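PDB 3LY1: putative histidinol-phosphate aminotransferase from Erwinia carotovora atroseptica, which probably acts as a pyridoxal-phosphate-dependent transaminase, perhaps on histidinol phosphate, and binds its cofactor in a two-chain assembly. Local coordinates for residues I19-P27 / R329-W340. Sequence-based numbering, arbitrary orientation.
Sequences IRINFNENP and RISLGTPQEMQW
Over one face of the Arg-329 guanidinium lies OD1 of Asn-24, 3.4 Å above the plane and offset toward the rim, with the amide plane turned 53° from it. At the edge, in the plane, Arg-329 NH2 gives a weak hydrogen bond of 2.9 Å to Asn-22 O. Asn-152, which binds pyridoxal phosphate, takes a hydrogen bond from NH1, and a bound citrate, probably from the crystallisation liquor, takes one from NH2. Arg-329 CG stands anti to the backbone N (chi1 -171°), and a bend at chi3 then turns the group toward the 22-24 turn. Beside it, Ser-331 OG accepts from Asn-24 N at 3.0 Å and, weakly, from Asn-24 ND2, one hydroxyl oxygen thus receiving both the backbone N-H and, less well, the amide. Ser-331 N in turn donates to Ile-21 O.

Further along, Ile-21 lies over the 331-333 backbone: CG2 is 3.6 Å from Gly-333 N, while CD1 runs alongside Ile-330 CG2. Pro-27 packs its ring on the Gly-333 to Thr-334 peptide, CG to Gly-333 C being 3.5 Å. Ile-19 CD1 approaches Trp-340 CE3 at 3.7 Å. Thr-334 and Glu-337 make a reciprocal pair, Thr-334 N to Glu-337 OE1 and Glu-337 N to Thr-334 OG1; one water joins Glu-337 OE2 to Arg-20 N, and another joins it, more weakly, to Pro-27 O.

Glu-25 carries the contact into the dimer through a salt bridge to Arg-47 of the second subunit. Thus a capping box starts helix 335-350, while at the far end Arg-329 and Asn-24 border the cofactor pocket. Arg-329 is consistent with the arginine that receives the substrate's anionic group in fold-type I aminotransferases, a carboxylate in many of them and probably the phosphate in histidinol-phosphate enzymes.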
loop_
_atom_site.group_PDB
_atom_site.type_symbol
_atom_site.label_atom_id
_atom_site.label_comp_id
_atom_site.label_asym_id
_atom_site.label_seq_id
_atom_site.Cartn_x
_atom_site.Cartn_y
_atom_site.Cartn_z
ATOM N N ILE A 19 -16.243 18.899 -14.187
ATOM C CA ILE A 19 -15.146 19.508 -13.427
ATOM C C ILE A 19 -15.143 18.774 -12.077
ATOM O O ILE A 19 -16.180 18.705 -11.406
ATOM C CB ILE A 19 -15.357 21.022 -13.190
ATOM C CG1 ILE A 19 -15.246 21.801 -14.511
ATOM C CG2 ILE A 19 -14.362 21.563 -12.160
ATOM C CD1 ILE A 19 -15.706 23.252 -14.419
ATOM N N ARG A 20 -13.977 18.258 -11.693
ATOM C CA ARG A 20 -13.856 17.402 -10.519
ATOM C C ARG A 20 -13.157 18.195 -9.425
ATOM O O ARG A 20 -11.947 18.341 -9.448
ATOM C CB ARG A 20 -13.054 16.148 -10.903
ATOM C CG ARG A 20 -13.847 15.176 -11.809
ATOM C CD ARG A 20 -12.975 14.114 -12.477
ATOM N NE ARG A 20 -12.416 13.138 -11.524
ATOM C CZ ARG A 20 -11.736 12.047 -11.878
ATOM N NH1 ARG A 20 -11.530 11.766 -13.174
ATOM N NH2 ARG A 20 -11.267 11.225 -10.952
ATOM N N ILE A 21 -13.937 18.747 -8.493
ATOM C CA ILE A 21 -13.367 19.593 -7.440
ATOM C C ILE A 21 -13.925 19.059 -6.145
ATOM O O ILE A 21 -14.458 19.783 -5.278
ATOM C CB ILE A 21 -13.627 21.121 -7.663
ATOM C CG1 ILE A 21 -15.100 21.400 -7.996
ATOM C CG2 ILE A 21 -12.669 21.686 -8.765
ATOM C CD1 ILE A 21 -15.427 22.892 -8.209
ATOM N N ASN A 22 -13.821 17.742 -6.047
ATOM C CA ASN A 22 -14.468 16.984 -4.988
ATOM C C ASN A 22 -13.529 16.300 -3.986
ATOM O O ASN A 22 -13.962 15.976 -2.885
ATOM C CB ASN A 22 -15.467 15.955 -5.566
ATOM C CG ASN A 22 -14.887 15.065 -6.682
ATOM O OD1 ASN A 22 -13.802 15.331 -7.258
ATOM N ND2 ASN A 22 -15.664 14.012 -7.035
ATOM N N PHE A 23 -12.277 16.064 -4.370
ATOM C CA PHE A 23 -11.373 15.227 -3.560
ATOM C C PHE A 23 -9.993 15.859 -3.274
ATOM O O PHE A 23 -9.028 15.145 -2.955
ATOM C CB PHE A 23 -11.186 13.851 -4.236
ATOM C CG PHE A 23 -12.454 13.020 -4.325
ATOM C CD1 PHE A 23 -13.287 12.829 -3.200
ATOM C CD2 PHE A 23 -12.803 12.396 -5.518
ATOM C CE1 PHE A 23 -14.444 12.035 -3.298
ATOM C CE2 PHE A 23 -13.956 11.626 -5.629
ATOM C CZ PHE A 23 -14.781 11.455 -4.533
ATOM N N ASN A 24 -9.899 17.185 -3.349
ATOM C CA ASN A 24 -8.663 17.931 -3.099
ATOM C C ASN A 24 -7.464 17.449 -3.906
ATOM O O ASN A 24 -6.300 17.556 -3.469
ATOM C CB ASN A 24 -8.295 17.947 -1.597
ATOM C CG ASN A 24 -9.366 18.571 -0.708
ATOM O OD1 ASN A 24 -9.425 18.303 0.542
ATOM N ND2 ASN A 24 -10.215 19.384 -1.304
ATOM N N GLU A 25 -7.737 16.902 -5.079
ATOM C CA GLU A 25 -6.674 16.481 -5.981
ATOM C C GLU A 25 -6.118 17.731 -6.622
ATOM O O GLU A 25 -6.838 18.712 -6.807
ATOM C CB GLU A 25 -7.214 15.498 -7.035
ATOM C CG GLU A 25 -7.900 14.272 -6.381
ATOM C CD GLU A 25 -8.937 13.586 -7.269
ATOM O OE1 GLU A 25 -9.757 14.286 -7.916
ATOM O OE2 GLU A 25 -8.954 12.332 -7.283
ATOM N N ASN A 26 -4.836 17.708 -6.976
ATOM C CA ASN A 26 -4.208 18.801 -7.687
ATOM C C ASN A 26 -4.729 18.675 -9.117
ATOM O O ASN A 26 -4.706 17.556 -9.644
ATOM C CB ASN A 26 -2.689 18.629 -7.665
ATOM C CG ASN A 26 -1.935 19.869 -8.095
ATOM O OD1 ASN A 26 -2.266 20.515 -9.111
ATOM N ND2 ASN A 26 -0.877 20.188 -7.356
ATOM N N PRO A 27 -5.274 19.780 -9.702
ATOM C CA PRO A 27 -5.889 19.773 -11.045
ATOM C C PRO A 27 -4.854 19.847 -12.163
ATOM O O PRO A 27 -5.189 19.643 -13.345
ATOM C CB PRO A 27 -6.749 21.042 -11.043
ATOM C CG PRO A 27 -5.971 21.991 -10.160
ATOM C CD PRO A 27 -5.423 21.100 -9.054
ATOM N N ARG A 329 -17.335 22.152 1.031
ATOM C CA ARG A 329 -15.934 22.191 0.741
ATOM C C ARG A 329 -15.796 22.072 -0.755
ATOM O O ARG A 329 -16.249 21.073 -1.365
ATOM C CB ARG A 329 -15.190 21.025 1.424
ATOM C CG ARG A 329 -13.654 21.205 1.295
ATOM C CD ARG A 329 -12.882 19.912 1.663
ATOM N NE ARG A 329 -13.137 18.884 0.651
ATOM C CZ ARG A 329 -12.858 17.602 0.790
ATOM N NH1 ARG A 329 -12.338 17.150 1.927
ATOM N NH2 ARG A 329 -13.138 16.764 -0.199
ATOM N N ILE A 330 -15.212 23.105 -1.352
ATOM C CA ILE A 330 -15.042 23.198 -2.772
ATOM C C ILE A 330 -13.555 23.085 -3.063
ATOM O O ILE A 330 -12.795 23.955 -2.671
ATOM C CB ILE A 330 -15.478 24.588 -3.301
ATOM C CG1 ILE A 330 -16.917 24.912 -2.930
ATOM C CG2 ILE A 330 -15.249 24.670 -4.805
ATOM C CD1 ILE A 330 -17.958 23.907 -3.418
ATOM N N SER A 331 -13.106 22.021 -3.722
ATOM C CA SER A 331 -11.672 21.964 -4.093
ATOM C C SER A 331 -11.310 22.993 -5.170
ATOM O O SER A 331 -12.129 23.417 -6.001
ATOM C CB SER A 331 -11.209 20.531 -4.496
ATOM O OG SER A 331 -11.752 19.558 -3.570
ATOM N N LEU A 332 -10.056 23.382 -5.188
ATOM C CA LEU A 332 -9.639 24.384 -6.153
ATOM C C LEU A 332 -9.159 23.701 -7.428
ATOM O O LEU A 332 -8.211 22.924 -7.414
ATOM C CB LEU A 332 -8.609 25.313 -5.553
ATOM C CG LEU A 332 -9.063 26.183 -4.373
ATOM C CD1 LEU A 332 -7.884 27.028 -3.812
ATOM C CD2 LEU A 332 -10.235 27.082 -4.737
ATOM N N GLY A 333 -9.894 23.943 -8.509
ATOM C CA GLY A 333 -9.517 23.499 -9.852
ATOM C C GLY A 333 -8.517 24.429 -10.511
ATOM O O GLY A 333 -7.942 25.302 -9.867
ATOM N N THR A 334 -8.300 24.246 -11.814
ATOM C CA THR A 334 -7.397 25.128 -12.554
ATOM C C THR A 334 -8.068 26.503 -12.587
ATOM O O THR A 334 -9.282 26.585 -12.347
ATOM C CB THR A 334 -7.165 24.659 -14.009
ATOM O OG1 THR A 334 -8.383 24.777 -14.766
ATOM C CG2 THR A 334 -6.659 23.211 -14.043
ATOM N N PRO A 335 -7.295 27.572 -12.865
ATOM C CA PRO A 335 -7.908 28.918 -12.915
ATOM C C PRO A 335 -9.099 28.997 -13.894
ATOM O O PRO A 335 -10.141 29.587 -13.575
ATOM C CB PRO A 335 -6.723 29.824 -13.329
ATOM C CG PRO A 335 -5.509 29.098 -12.662
ATOM C CD PRO A 335 -5.813 27.638 -12.930
ATOM N N GLN A 336 -8.954 28.352 -15.056
ATOM C CA GLN A 336 -10.035 28.369 -16.043
ATOM C C GLN A 336 -11.232 27.584 -15.531
ATOM O O GLN A 336 -12.380 28.006 -15.733
ATOM C CB GLN A 336 -9.593 27.836 -17.396
ATOM C CG GLN A 336 -8.773 28.829 -18.205
ATOM C CD GLN A 336 -8.149 28.171 -19.407
ATOM O OE1 GLN A 336 -7.186 27.413 -19.280
ATOM N NE2 GLN A 336 -8.701 28.437 -20.579
ATOM N N GLU A 337 -11.002 26.475 -14.819
ATOM C CA GLU A 337 -12.136 25.749 -14.255
ATOM C C GLU A 337 -12.865 26.609 -13.205
ATOM O O GLU A 337 -14.103 26.565 -13.099
ATOM C CB GLU A 337 -11.709 24.405 -13.658
ATOM C CG GLU A 337 -11.330 23.319 -14.674
ATOM C CD GLU A 337 -10.744 22.065 -14.006
ATOM O OE1 GLU A 337 -10.198 22.156 -12.869
ATOM O OE2 GLU A 337 -10.829 20.983 -14.629
HETATM N N MSE A 338 -12.113 27.344 -12.390
HETATM C CA MSE A 338 -12.707 28.079 -11.275
HETATM C C MSE A 338 -13.437 29.328 -11.759
HETATM O O MSE A 338 -14.440 29.713 -11.167
HETATM C CB MSE A 338 -11.669 28.429 -10.195
HETATM C CG MSE A 338 -11.172 27.220 -9.436
HETATM SE SE MSE A 338 -12.522 25.822 -9.199
HETATM C CE MSE A 338 -13.768 26.718 -7.972
ATOM N N GLN A 339 -12.941 29.950 -12.834
ATOM C CA GLN A 339 -13.697 31.018 -13.511
ATOM C C GLN A 339 -15.067 30.526 -14.026
ATOM O O GLN A 339 -16.090 31.191 -13.874
ATOM C CB GLN A 339 -12.910 31.643 -14.662
ATOM C CG GLN A 339 -13.656 32.821 -15.266
ATOM C CD GLN A 339 -13.808 33.970 -14.273
ATOM O OE1 GLN A 339 -12.848 34.332 -13.593
ATOM N NE2 GLN A 339 -15.020 34.530 -14.172
ATOM N N TRP A 340 -15.088 29.358 -14.635
ATOM C CA TRP A 340 -16.331 28.805 -15.125
ATOM C C TRP A 340 -17.265 28.453 -13.948
ATOM O O TRP A 340 -18.504 28.720 -13.985
ATOM C CB TRP A 340 -16.033 27.571 -15.967
ATOM C CG TRP A 340 -17.152 27.171 -16.796
ATOM C CD1 TRP A 340 -17.423 27.588 -18.080
ATOM C CD2 TRP A 340 -18.198 26.291 -16.427
ATOM N NE1 TRP A 340 -18.576 26.995 -18.521
ATOM C CE2 TRP A 340 -19.069 26.195 -17.524
ATOM C CE3 TRP A 340 -18.482 25.567 -15.273
ATOM C CZ2 TRP A 340 -20.226 25.403 -17.496
ATOM C CZ3 TRP A 340 -19.635 24.768 -15.245
ATOM C CH2 TRP A 340 -20.489 24.696 -16.356
HETATM O O HOH W 1 -11.795 18.496 -13.465
HETATM O O HOH W 2 -10.105 19.924 -11.145
HETATM O O HOH W 3 -7.898 19.181 -14.271
#